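Local coordinates for tail spike protein gp49 (Pseudomonas phage LKA1, PDB 4RU4) that serves as the trimeric tailspike of the phage and probably cleaves the O-specific polysaccharide of Pseudomonas as a lyase during entry into the host cell, at residues 392-397 and 433-438; 401-406 and 439-444; 459-464 and 487-492; 464-469 and 494-499. All blocks are in the same frame, centred on the assembly; numbering follows the deposited sequence. Where two conformers were deposited one is given.

Contact 1: residues 392-397 and 433-438; sequences TGDPQP and SLSTSS. With CA (calcium ion), chain C.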
# COMPACT_ATOMS: atom_id res chain seq x y z
N THR B 392 -6.39 -8.90 21.91
CA THR B 392 -7.35 -9.65 22.74
C THR B 392 -7.07 -9.41 24.22
O THR B 392 -7.77 -9.95 25.09
CB THR B 392 -7.21 -11.18 22.50
OG1 THR B 392 -5.85 -11.58 22.73
CG2 THR B 392 -7.61 -11.58 21.06
N GLY B 393 -6.04 -8.62 24.53
CA GLY B 393 -5.61 -8.46 25.92
C GLY B 393 -5.63 -7.02 26.39
O GLY B 393 -6.36 -6.18 25.86
N ASP B 394 -4.78 -6.72 27.37
CA ASP B 394 -4.74 -5.40 27.98
C ASP B 394 -3.34 -5.22 28.55
O ASP B 394 -2.99 -5.89 29.52
CB ASP B 394 -5.76 -5.34 29.14
CG ASP B 394 -5.73 -4.03 29.90
OD1 ASP B 394 -5.00 -3.09 29.51
OD2 ASP B 394 -6.50 -3.93 30.89
N PRO B 395 -2.54 -4.32 27.95
CA PRO B 395 -1.15 -4.14 28.39
C PRO B 395 -1.00 -3.22 29.61
O PRO B 395 0.11 -3.14 30.18
CB PRO B 395 -0.47 -3.51 27.16
CG PRO B 395 -1.60 -2.67 26.52
CD PRO B 395 -2.86 -3.52 26.75
N GLN B 396 -2.07 -2.55 30.03
CA GLN B 396 -1.95 -1.63 31.17
C GLN B 396 -1.45 -2.25 32.50
O GLN B 396 -0.69 -1.59 33.22
CB GLN B 396 -3.24 -0.82 31.39
CG GLN B 396 -3.08 0.31 32.41
CD GLN B 396 -3.27 -0.19 33.84
OE1 GLN B 396 -3.95 -1.19 34.07
NE2 GLN B 396 -2.61 0.48 34.80
N PRO B 397 -1.87 -3.49 32.84
CA PRO B 397 -1.33 -4.03 34.10
C PRO B 397 0.19 -4.19 34.05
O PRO B 397 0.83 -4.08 35.10
CB PRO B 397 -2.03 -5.40 34.22
CG PRO B 397 -3.39 -5.11 33.63
CD PRO B 397 -3.03 -4.28 32.37
N SER B 433 -11.04 -5.84 25.32
CA SER B 433 -10.84 -6.30 26.70
C SER B 433 -9.93 -5.41 27.52
O SER B 433 -9.23 -5.88 28.42
CB SER B 433 -10.33 -7.76 26.73
OG SER B 433 -11.19 -8.58 25.95
N LEU B 434 -9.96 -4.11 27.25
CA LEU B 434 -9.22 -3.15 28.08
C LEU B 434 -10.05 -2.78 29.31
O LEU B 434 -11.24 -3.11 29.40
CB LEU B 434 -8.89 -1.88 27.27
CG LEU B 434 -8.12 -2.04 25.95
CD1 LEU B 434 -7.87 -0.64 25.34
CD2 LEU B 434 -6.79 -2.81 26.14
N SER B 435 -9.42 -2.08 30.27
CA SER B 435 -10.16 -1.58 31.45
C SER B 435 -10.29 -0.06 31.40
O SER B 435 -9.76 0.60 30.49
CB SER B 435 -9.48 -1.97 32.76
OG SER B 435 -8.41 -1.09 33.05
N THR B 436 -10.98 0.51 32.40
CA THR B 436 -11.10 1.95 32.50
C THR B 436 -9.80 2.59 32.92
O THR B 436 -9.73 3.80 33.05
CB THR B 436 -12.21 2.35 33.49
OG1 THR B 436 -11.93 1.75 34.75
CG2 THR B 436 -13.56 1.86 32.99
N SER B 437 -8.77 1.77 33.19
CA SER B 437 -7.42 2.30 33.46
C SER B 437 -6.47 2.22 32.24
O SER B 437 -5.39 2.78 32.26
CB SER B 437 -6.78 1.61 34.68
OG SER B 437 -7.55 1.80 35.87
N SER B 438 -6.90 1.56 31.18
CA SER B 438 -6.01 1.34 30.02
C SER B 438 -5.88 2.58 29.15
O SER B 438 -6.81 3.40 29.08
CB SER B 438 -6.50 0.16 29.18
OG SER B 438 -6.75 -0.99 29.98
CA CA C . -1.60 -7.96 29.66
O HOH W 1 -8.49 -6.05 24.13
O HOH W 2 -6.28 -2.43 33.07
O HOH W 3 -8.39 -5.79 31.49
O HOH W 4 -3.34 -9.08 28.32
O HOH W 5 -0.06 -6.61 31.06
O HOH W 6 -0.64 -10.31 29.86
O HOH W 7 -2.94 -8.34 31.59

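Contact 2: residues 401-406 and 439-444; sequences GVIDVG and YLLRAR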
# COMPACT_ATOMS: atom_id res chain seq x y z
N GLY B 401 1.34 0.86 26.91
CA GLY B 401 0.21 1.25 26.06
C GLY B 401 -0.07 0.14 25.06
O GLY B 401 0.74 -0.78 24.93
N VAL B 402 -1.21 0.21 24.37
CA VAL B 402 -1.46 -0.71 23.25
C VAL B 402 -0.42 -0.41 22.18
O VAL B 402 0.13 -1.32 21.54
CB VAL B 402 -2.90 -0.56 22.70
CG1 VAL B 402 -3.09 -1.38 21.39
CG2 VAL B 402 -3.93 -0.94 23.80
N ILE B 403 -0.14 0.88 22.03
CA ILE B 403 1.02 1.35 21.31
C ILE B 403 1.94 1.95 22.36
O ILE B 403 1.54 2.89 23.08
CB ILE B 403 0.65 2.42 20.29
CG1 ILE B 403 -0.35 1.84 19.28
CG2 ILE B 403 1.93 2.98 19.59
CD1 ILE B 403 -1.08 2.91 18.50
N ASP B 404 3.13 1.39 22.51
CA ASP B 404 3.94 1.72 23.67
C ASP B 404 5.28 2.36 23.31
O ASP B 404 6.00 1.83 22.46
CB ASP B 404 4.20 0.46 24.52
CG ASP B 404 4.84 0.80 25.87
OD1 ASP B 404 4.15 1.43 26.70
OD2 ASP B 404 6.02 0.45 26.10
N VAL B 405 5.61 3.47 23.98
CA VAL B 405 6.92 4.11 23.81
C VAL B 405 7.59 4.27 25.18
O VAL B 405 7.55 5.34 25.80
CB VAL B 405 6.82 5.48 23.08
CG1 VAL B 405 8.20 5.96 22.69
CG2 VAL B 405 5.91 5.37 21.85
N GLY B 406 8.20 3.19 25.67
CA GLY B 406 8.88 3.23 26.96
C GLY B 406 8.00 3.23 28.20
O GLY B 406 8.42 3.70 29.25
N TYR B 439 -4.75 2.70 28.45
CA TYR B 439 -4.49 3.81 27.54
C TYR B 439 -4.04 3.28 26.18
O TYR B 439 -3.37 2.25 26.08
CB TYR B 439 -3.43 4.78 28.12
CG TYR B 439 -2.43 4.09 29.03
CD1 TYR B 439 -1.30 3.47 28.52
CD2 TYR B 439 -2.62 4.07 30.41
CE1 TYR B 439 -0.39 2.81 29.35
CE2 TYR B 439 -1.71 3.42 31.26
CZ TYR B 439 -0.61 2.80 30.72
OH TYR B 439 0.28 2.17 31.55
N LEU B 440 -4.42 3.97 25.12
CA LEU B 440 -4.08 3.47 23.78
C LEU B 440 -2.61 3.65 23.49
O LEU B 440 -1.96 2.77 22.93
CB LEU B 440 -4.93 4.14 22.71
CG LEU B 440 -6.43 3.90 22.92
CD1 LEU B 440 -7.20 4.56 21.81
CD2 LEU B 440 -6.71 2.38 22.93
N LEU B 441 -2.07 4.80 23.87
CA LEU B 441 -0.64 5.04 23.65
C LEU B 441 -0.02 5.60 24.93
O LEU B 441 -0.59 6.47 25.58
CB LEU B 441 -0.40 6.02 22.48
CG LEU B 441 1.05 6.36 22.14
CD1 LEU B 441 1.21 6.63 20.64
CD2 LEU B 441 1.60 7.54 22.95
N ARG B 442 1.15 5.09 25.27
CA ARG B 442 1.91 5.64 26.38
C ARG B 442 3.28 6.01 25.85
O ARG B 442 3.88 5.24 25.08
CB ARG B 442 2.08 4.60 27.50
CG ARG B 442 2.78 5.22 28.76
CD ARG B 442 2.75 4.32 29.96
NE ARG B 442 3.27 5.01 31.15
CZ ARG B 442 3.46 4.44 32.34
NH1 ARG B 442 3.18 3.16 32.51
NH2 ARG B 442 3.92 5.17 33.36
N ALA B 443 3.77 7.19 26.24
CA ALA B 443 5.16 7.58 26.06
C ALA B 443 5.65 8.07 27.41
O ALA B 443 4.96 8.85 28.08
CB ALA B 443 5.28 8.69 25.00
N ARG B 444 6.83 7.62 27.82
CA ARG B 444 7.38 7.96 29.13
C ARG B 444 8.87 8.28 28.94
O ARG B 444 9.63 7.46 28.41
CB ARG B 444 7.19 6.82 30.13
CG ARG B 444 7.76 7.13 31.55
CD ARG B 444 7.53 5.97 32.53
NE ARG B 444 8.23 4.80 32.02
CZ ARG B 444 9.51 4.52 32.26
NH1 ARG B 444 10.22 5.29 33.08
NH2 ARG B 444 10.05 3.45 31.70

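Contact 3: residues 459-464 and 487-492; sequences QAIDVG and ENLAGL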
# COMPACT_ATOMS: atom_id res chain seq x y z
N GLN B 459 -7.94 7.57 13.32
CA GLN B 459 -8.14 6.12 13.58
C GLN B 459 -9.57 5.79 14.05
O GLN B 459 -10.14 6.51 14.86
CB GLN B 459 -7.17 5.66 14.64
CG GLN B 459 -7.13 4.16 14.92
CD GLN B 459 -6.17 3.89 16.05
OE1 GLN B 459 -6.45 4.22 17.21
NE2 GLN B 459 -5.02 3.32 15.73
N ALA B 460 -10.12 4.69 13.54
CA ALA B 460 -11.41 4.18 14.04
C ALA B 460 -11.15 3.14 15.15
O ALA B 460 -10.52 2.13 14.92
CB ALA B 460 -12.17 3.55 12.89
N ILE B 461 -11.65 3.41 16.35
CA ILE B 461 -11.36 2.59 17.51
C ILE B 461 -12.59 1.77 17.90
O ILE B 461 -13.73 2.25 17.83
CB ILE B 461 -10.91 3.51 18.67
CG1 ILE B 461 -9.65 4.28 18.23
CG2 ILE B 461 -10.70 2.74 19.97
CD1 ILE B 461 -9.46 5.64 18.96
N ASP B 462 -12.36 0.53 18.30
CA ASP B 462 -13.45 -0.34 18.71
C ASP B 462 -13.07 -0.96 20.05
O ASP B 462 -12.28 -1.90 20.08
CB ASP B 462 -13.63 -1.42 17.64
CG ASP B 462 -14.80 -2.35 17.91
OD1 ASP B 462 -15.33 -2.38 19.03
OD2 ASP B 462 -15.21 -3.07 16.99
N VAL B 463 -13.64 -0.44 21.15
CA VAL B 463 -13.33 -0.94 22.50
C VAL B 463 -14.59 -1.19 23.31
O VAL B 463 -15.69 -0.74 22.92
CB VAL B 463 -12.47 0.10 23.30
CG1 VAL B 463 -11.12 0.30 22.65
CG2 VAL B 463 -13.21 1.46 23.42
N GLY B 464 -14.44 -1.92 24.42
CA GLY B 464 -15.43 -1.97 25.48
C GLY B 464 -15.10 -0.82 26.42
O GLY B 464 -15.51 0.32 26.19
N GLU B 487 -7.06 13.90 17.15
CA GLU B 487 -8.04 14.42 16.22
C GLU B 487 -8.70 13.32 15.40
O GLU B 487 -8.09 12.30 15.09
CB GLU B 487 -7.39 15.42 15.24
CG GLU B 487 -6.26 14.78 14.38
CD GLU B 487 -5.55 15.76 13.46
OE1 GLU B 487 -5.79 17.00 13.59
OE2 GLU B 487 -4.76 15.31 12.58
N ASN B 488 -9.95 13.58 15.03
CA ASN B 488 -10.68 12.77 14.06
C ASN B 488 -10.70 11.29 14.44
O ASN B 488 -10.50 10.43 13.60
CB ASN B 488 -10.10 12.95 12.65
CG ASN B 488 -10.02 14.43 12.24
OD1 ASN B 488 -10.93 15.19 12.50
ND2 ASN B 488 -8.92 14.82 11.63
N LEU B 489 -10.95 11.01 15.71
CA LEU B 489 -11.03 9.61 16.16
C LEU B 489 -12.48 9.17 16.19
O LEU B 489 -13.37 9.94 16.57
CB LEU B 489 -10.42 9.44 17.54
CG LEU B 489 -8.96 9.86 17.65
CD1 LEU B 489 -8.44 9.61 19.08
CD2 LEU B 489 -8.14 9.13 16.58
N ALA B 490 -12.73 7.94 15.75
CA ALA B 490 -14.08 7.39 15.78
C ALA B 490 -14.14 6.27 16.83
O ALA B 490 -13.16 5.54 17.00
CB ALA B 490 -14.47 6.85 14.39
N GLY B 491 -15.24 6.18 17.57
CA GLY B 491 -15.46 5.08 18.48
C GLY B 491 -15.04 5.24 19.94
O GLY B 491 -15.00 4.27 20.67
N LEU B 492 -14.69 6.47 20.35
CA LEU B 492 -14.31 6.70 21.73
C LEU B 492 -15.56 6.66 22.58
O LEU B 492 -16.58 7.31 22.25
CB LEU B 492 -13.66 8.08 21.90
CG LEU B 492 -12.31 8.28 21.22
CD1 LEU B 492 -11.85 9.74 21.36
CD2 LEU B 492 -11.28 7.29 21.81
O HOH W 8 -15.66 1.69 20.54

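Contact 4: residues 464-469 and 494-499; sequences GSLGKV and SGITLA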
# COMPACT_ATOMS: atom_id res chain seq x y z
N GLY B 464 -14.44 -1.92 24.42
CA GLY B 464 -15.43 -1.97 25.48
C GLY B 464 -15.10 -0.82 26.42
O GLY B 464 -15.51 0.32 26.19
N SER B 465 -14.34 -1.09 27.48
CA SER B 465 -13.87 -0.02 28.35
C SER B 465 -12.56 0.58 27.83
O SER B 465 -11.81 -0.07 27.07
CB SER B 465 -13.67 -0.53 29.78
OG SER B 465 -14.88 -1.06 30.26
N LEU B 466 -12.28 1.81 28.25
CA LEU B 466 -11.04 2.49 27.95
C LEU B 466 -10.87 3.55 29.02
O LEU B 466 -11.86 4.11 29.50
CB LEU B 466 -11.09 3.15 26.56
CG LEU B 466 -9.85 3.89 26.08
CD1 LEU B 466 -8.63 2.95 26.00
CD2 LEU B 466 -10.15 4.55 24.70
N GLY B 467 -9.62 3.81 29.40
CA GLY B 467 -9.30 4.92 30.27
C GLY B 467 -8.93 6.18 29.51
O GLY B 467 -9.55 7.24 29.69
N LYS B 468 -7.93 6.08 28.64
CA LYS B 468 -7.34 7.29 28.04
C LYS B 468 -6.87 7.02 26.63
O LYS B 468 -6.57 5.87 26.30
CB LYS B 468 -6.10 7.75 28.82
CG LYS B 468 -6.18 7.55 30.33
CD LYS B 468 -5.01 8.22 31.05
CE LYS B 468 -5.08 7.96 32.56
NZ LYS B 468 -3.90 8.50 33.29
N VAL B 469 -6.77 8.08 25.82
CA VAL B 469 -6.13 7.96 24.51
C VAL B 469 -4.62 8.00 24.74
O VAL B 469 -3.94 7.02 24.47
CB VAL B 469 -6.59 9.05 23.50
CG1 VAL B 469 -5.91 8.87 22.13
CG2 VAL B 469 -8.12 9.03 23.35
N SER B 494 -17.85 7.39 26.09
CA SER B 494 -17.93 8.52 27.01
C SER B 494 -17.12 8.26 28.29
O SER B 494 -16.98 7.11 28.74
CB SER B 494 -19.39 8.87 27.33
OG SER B 494 -20.01 7.84 28.08
N GLY B 495 -16.57 9.32 28.86
CA GLY B 495 -15.86 9.21 30.12
C GLY B 495 -14.35 9.09 30.01
O GLY B 495 -13.65 9.22 31.02
N ILE B 496 -13.84 8.86 28.80
CA ILE B 496 -12.37 8.73 28.65
C ILE B 496 -11.62 10.05 28.87
O ILE B 496 -12.20 11.13 28.85
CB ILE B 496 -11.97 8.01 27.31
CG1 ILE B 496 -12.26 8.84 26.04
CG2 ILE B 496 -12.70 6.65 27.22
CD1 ILE B 496 -11.27 10.00 25.70
N THR B 497 -10.32 9.95 29.12
CA THR B 497 -9.44 11.10 29.22
C THR B 497 -8.65 11.20 27.92
O THR B 497 -8.04 10.23 27.49
CB THR B 497 -8.48 10.92 30.40
OG1 THR B 497 -9.24 10.89 31.63
CG2 THR B 497 -7.43 12.04 30.44
N LEU B 498 -8.64 12.36 27.29
CA LEU B 498 -7.94 12.49 26.01
C LEU B 498 -6.44 12.35 26.16
O LEU B 498 -5.79 11.64 25.39
CB LEU B 498 -8.28 13.84 25.35
CG LEU B 498 -9.72 13.96 24.88
CD1 LEU B 498 -10.08 15.42 24.71
CD2 LEU B 498 -9.86 13.18 23.57
N ALA B 499 -5.86 13.04 27.13
CA ALA B 499 -4.44 12.97 27.30
C ALA B 499 -4.02 13.30 28.72
O ALA B 499 -4.21 14.42 29.18
CB ALA B 499 -3.74 13.91 26.29
O HOH W 9 -12.88 6.13 31.17
O HOH W 10 -11.06 8.83 32.12

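Contact 1: residues 392-397 and 433-438
Asp394 and Ser438 make the direct polar link between 392-397 and 433-438: the hydroxyl of Ser438 donates to Asp394 OD1, with OG and OD1 2.8 Å apart. That oxygen is gripped twice, since the backbone N of Gln396 also gives it a hydrogen bond, which closes an Asx turn. The two donors approach from opposite faces of the carboxylate plane, Ser438 OG 37° out of it and Gln396 N 49°. CG of Asp394 lies anti to the backbone N (chi1 177°), which carries the carboxylate over to the other loop. Ser438 OG in turn accepts from Ser435 N at 2.9 Å, across a type I turn from Ser435 to Ser438, and Ser435 OG accepts from Ser437 N in an ST turn.

Both segments are loops between successive strands of a right-handed parallel beta-helix, the fold of pectate-lyase-like proteins, and loops of neighbouring coils stack here. The first also serves a calcium site: Asp394 O binds the calcium ion at 2.5 Å, Gly368 O and four waters complete the shell, and one of those waters accepts from Asp394 N.

Water-mediated bonds widen the polar link. One water donates to Asp394 OD2 and Gln396 OE1 and accepts from Ser435 OG; another donates to Asp394 OD2 and Ser433 O; a third bridges Gly393 O and Ser433 N.

Van der Waals packing is lighter. Pro395 CD and Leu434 CD2, 4.0 Å apart, form the apolar pair. Two other contacts set carbon on backbone carbonyl oxygen: Leu434 CD2 lies 3.4 Å from Gly393 O, and Gln396 CG, anti to its backbone N, lies 3.4 Å from Ser437 O.

Contact 2: residues 401-406 and 439-444
Ile403 and Leu441 sit on adjacent parallel strands, and their branches touch where the two side chains cross on the inner face of the sheet. CG2 of Ile403 meets Leu441 CD1 at 3.9 Å. Two residues on, the step is smaller: Val405 CB faces Ala443 CB at 4.0 Å, a valine beside a short alanine. Ile424 and Phe422 of strand 420-425 close over this row, as in the packed interior of a parallel beta-helix.

Just before the strand, Gly401 passes through a narrow place: a CB there would run into Arg442 N and Ile403 O. Its N donates to Asp404 OD1 at 2.9 Å, and the edge of the Tyr439 ring meets that N, 3.6 Å from CE1. On the other face Asp404 and Arg442 run side by side; Arg442 CB touches Asp404 OD1, but the guanidinium goes on to a salt bridge with Asp473.

The backbones join as a parallel ladder: Ile403 N to Leu440 O (2.8 Å), Arg442 N to Ile403 O, Val405 N to Arg442 O (2.7 Å) and Arg444 N to Val405 O. Beyond it, bent at chi3 (62°), Arg444 brings NE to 3.0 Å from Gly406 O; NH2 lies equally near, both bonds weak, while NH1 bonds Thr475. The chemistry thus divides by face: hydrocarbon inside needs no polar partners, whereas outside the arginines find theirs mainly beyond the two strands.

Contact 3: residues 459-464 and 487-492
Successive coils of the right-handed parallel beta-helix meet where strand 452-463 runs beside the extended loop 488-492, their directions only 4° apart. Two backbone hydrogen bonds straddle Ala460: Ala490 N donates to Gln459 O at 3.1 Å, and Ile461 N donates to Ala490 O at 2.7 Å. Both are nearly straight, although the donors stand somewhat off the carbonyl planes.

Ile461 carries the side-chain packing. Its chi1 of -60° sets CG1 anti to the carbonyl carbon; CD1 beyond it touches two leucines, which lie on adjacent sides, 3.8 Å away at Leu492 CD2 and 4.1 Å at Leu489 CD1. Val469 meets both leucines as well. The Ala460 and Ala490 methyls are 4.3 Å apart, and both residues pack on a neighbouring subunit, at its Leu423 and Ile485 respectively.

Gly491 ends the pairing. A CB there would strike Ile461 O; without one, Gly491 CA comes to 3.4 Å from that oxygen in a CH...O contact. Past this point a water takes over, accepting from Val463 N and close to Gly491 O at 2.7 Å. Leucines turned inward and alanines set against another subunit are consistent with a coil of a trimeric beta-helical tailspike.

Contact 4: residues 464-469 and 494-499
Ile496 has CG1 between its backbone N and carbonyl carbon (chi1 69°), and this leaves CG2 anti to the carbonyl carbon, directed at Leu466. There CG2 lies 3.5 Å from Leu466 O and 3.9 Å from Leu466 CB. The chain bends again at chi2 (77°), placing CD1 4.0 Å from Val469 CG2, so one isoleucine spans the space between two apolar neighbours of the facing segment. Tyr538 touches Ile496 from outside the pair, and Leu434 and Leu440 adjoin Leu466.

Across from this apolar side, Lys468 and Thr497 lie side by side and point the same way, Lys468 CG being 4.1 Å from Thr497 CB. Beyond CG the lysine is extended, and NZ reaches Gln471 OE1 and Ser500 OG.

Two backbone bonds flank this pair in a single parallel bridge. Thr497 N donates to Gly467 O at 2.9 Å, in the plane of that carbonyl, and Val469 N donates to Thr497 O at 3.0 Å. Thr497 O also receives a CH...O contact from Lys468 CA. Toward the start of the pairing water joins in: one molecule is 2.8 Å from both Gly495 O and Thr497 OG1, and another lies near Leu466 O.

The chain turns a corner at Val469 and again at Leu498, and Val469 CB is pressed to 3.3 Å from Leu498 O where the corners stack. Strand 497-501 is an outermost strand, within this chain, of its parallel sheet; corners stacked in consecutive coils and joined by in-register parallel pairing are characteristic of the parallel beta-helix.

How the contacts relate
All four contacts join neighbouring coils of one beta-helix, yet their chemistry follows their depth. Contact 1 is the partly exposed one, built from a carboxylate, serines, waters and a calcium ion; contacts 2, 3 and 4 are buried and rest on backbone pairing and aliphatic packing. Contacts 2 and 4 belong to the same parallel sheet, where strands 439-446 and 468-474 are neighbours joined by Leu441 N to Val469 O, whereas contact 3 lies on another face, beside a second subunit. The apolar interior unites contacts 2, 3 and 4: Leu440 reaches Ile461, and Leu492 reaches Val469 and Leu466. Ser438 O, bonded to Gly467 and Lys468, ties contact 1 to contact 4.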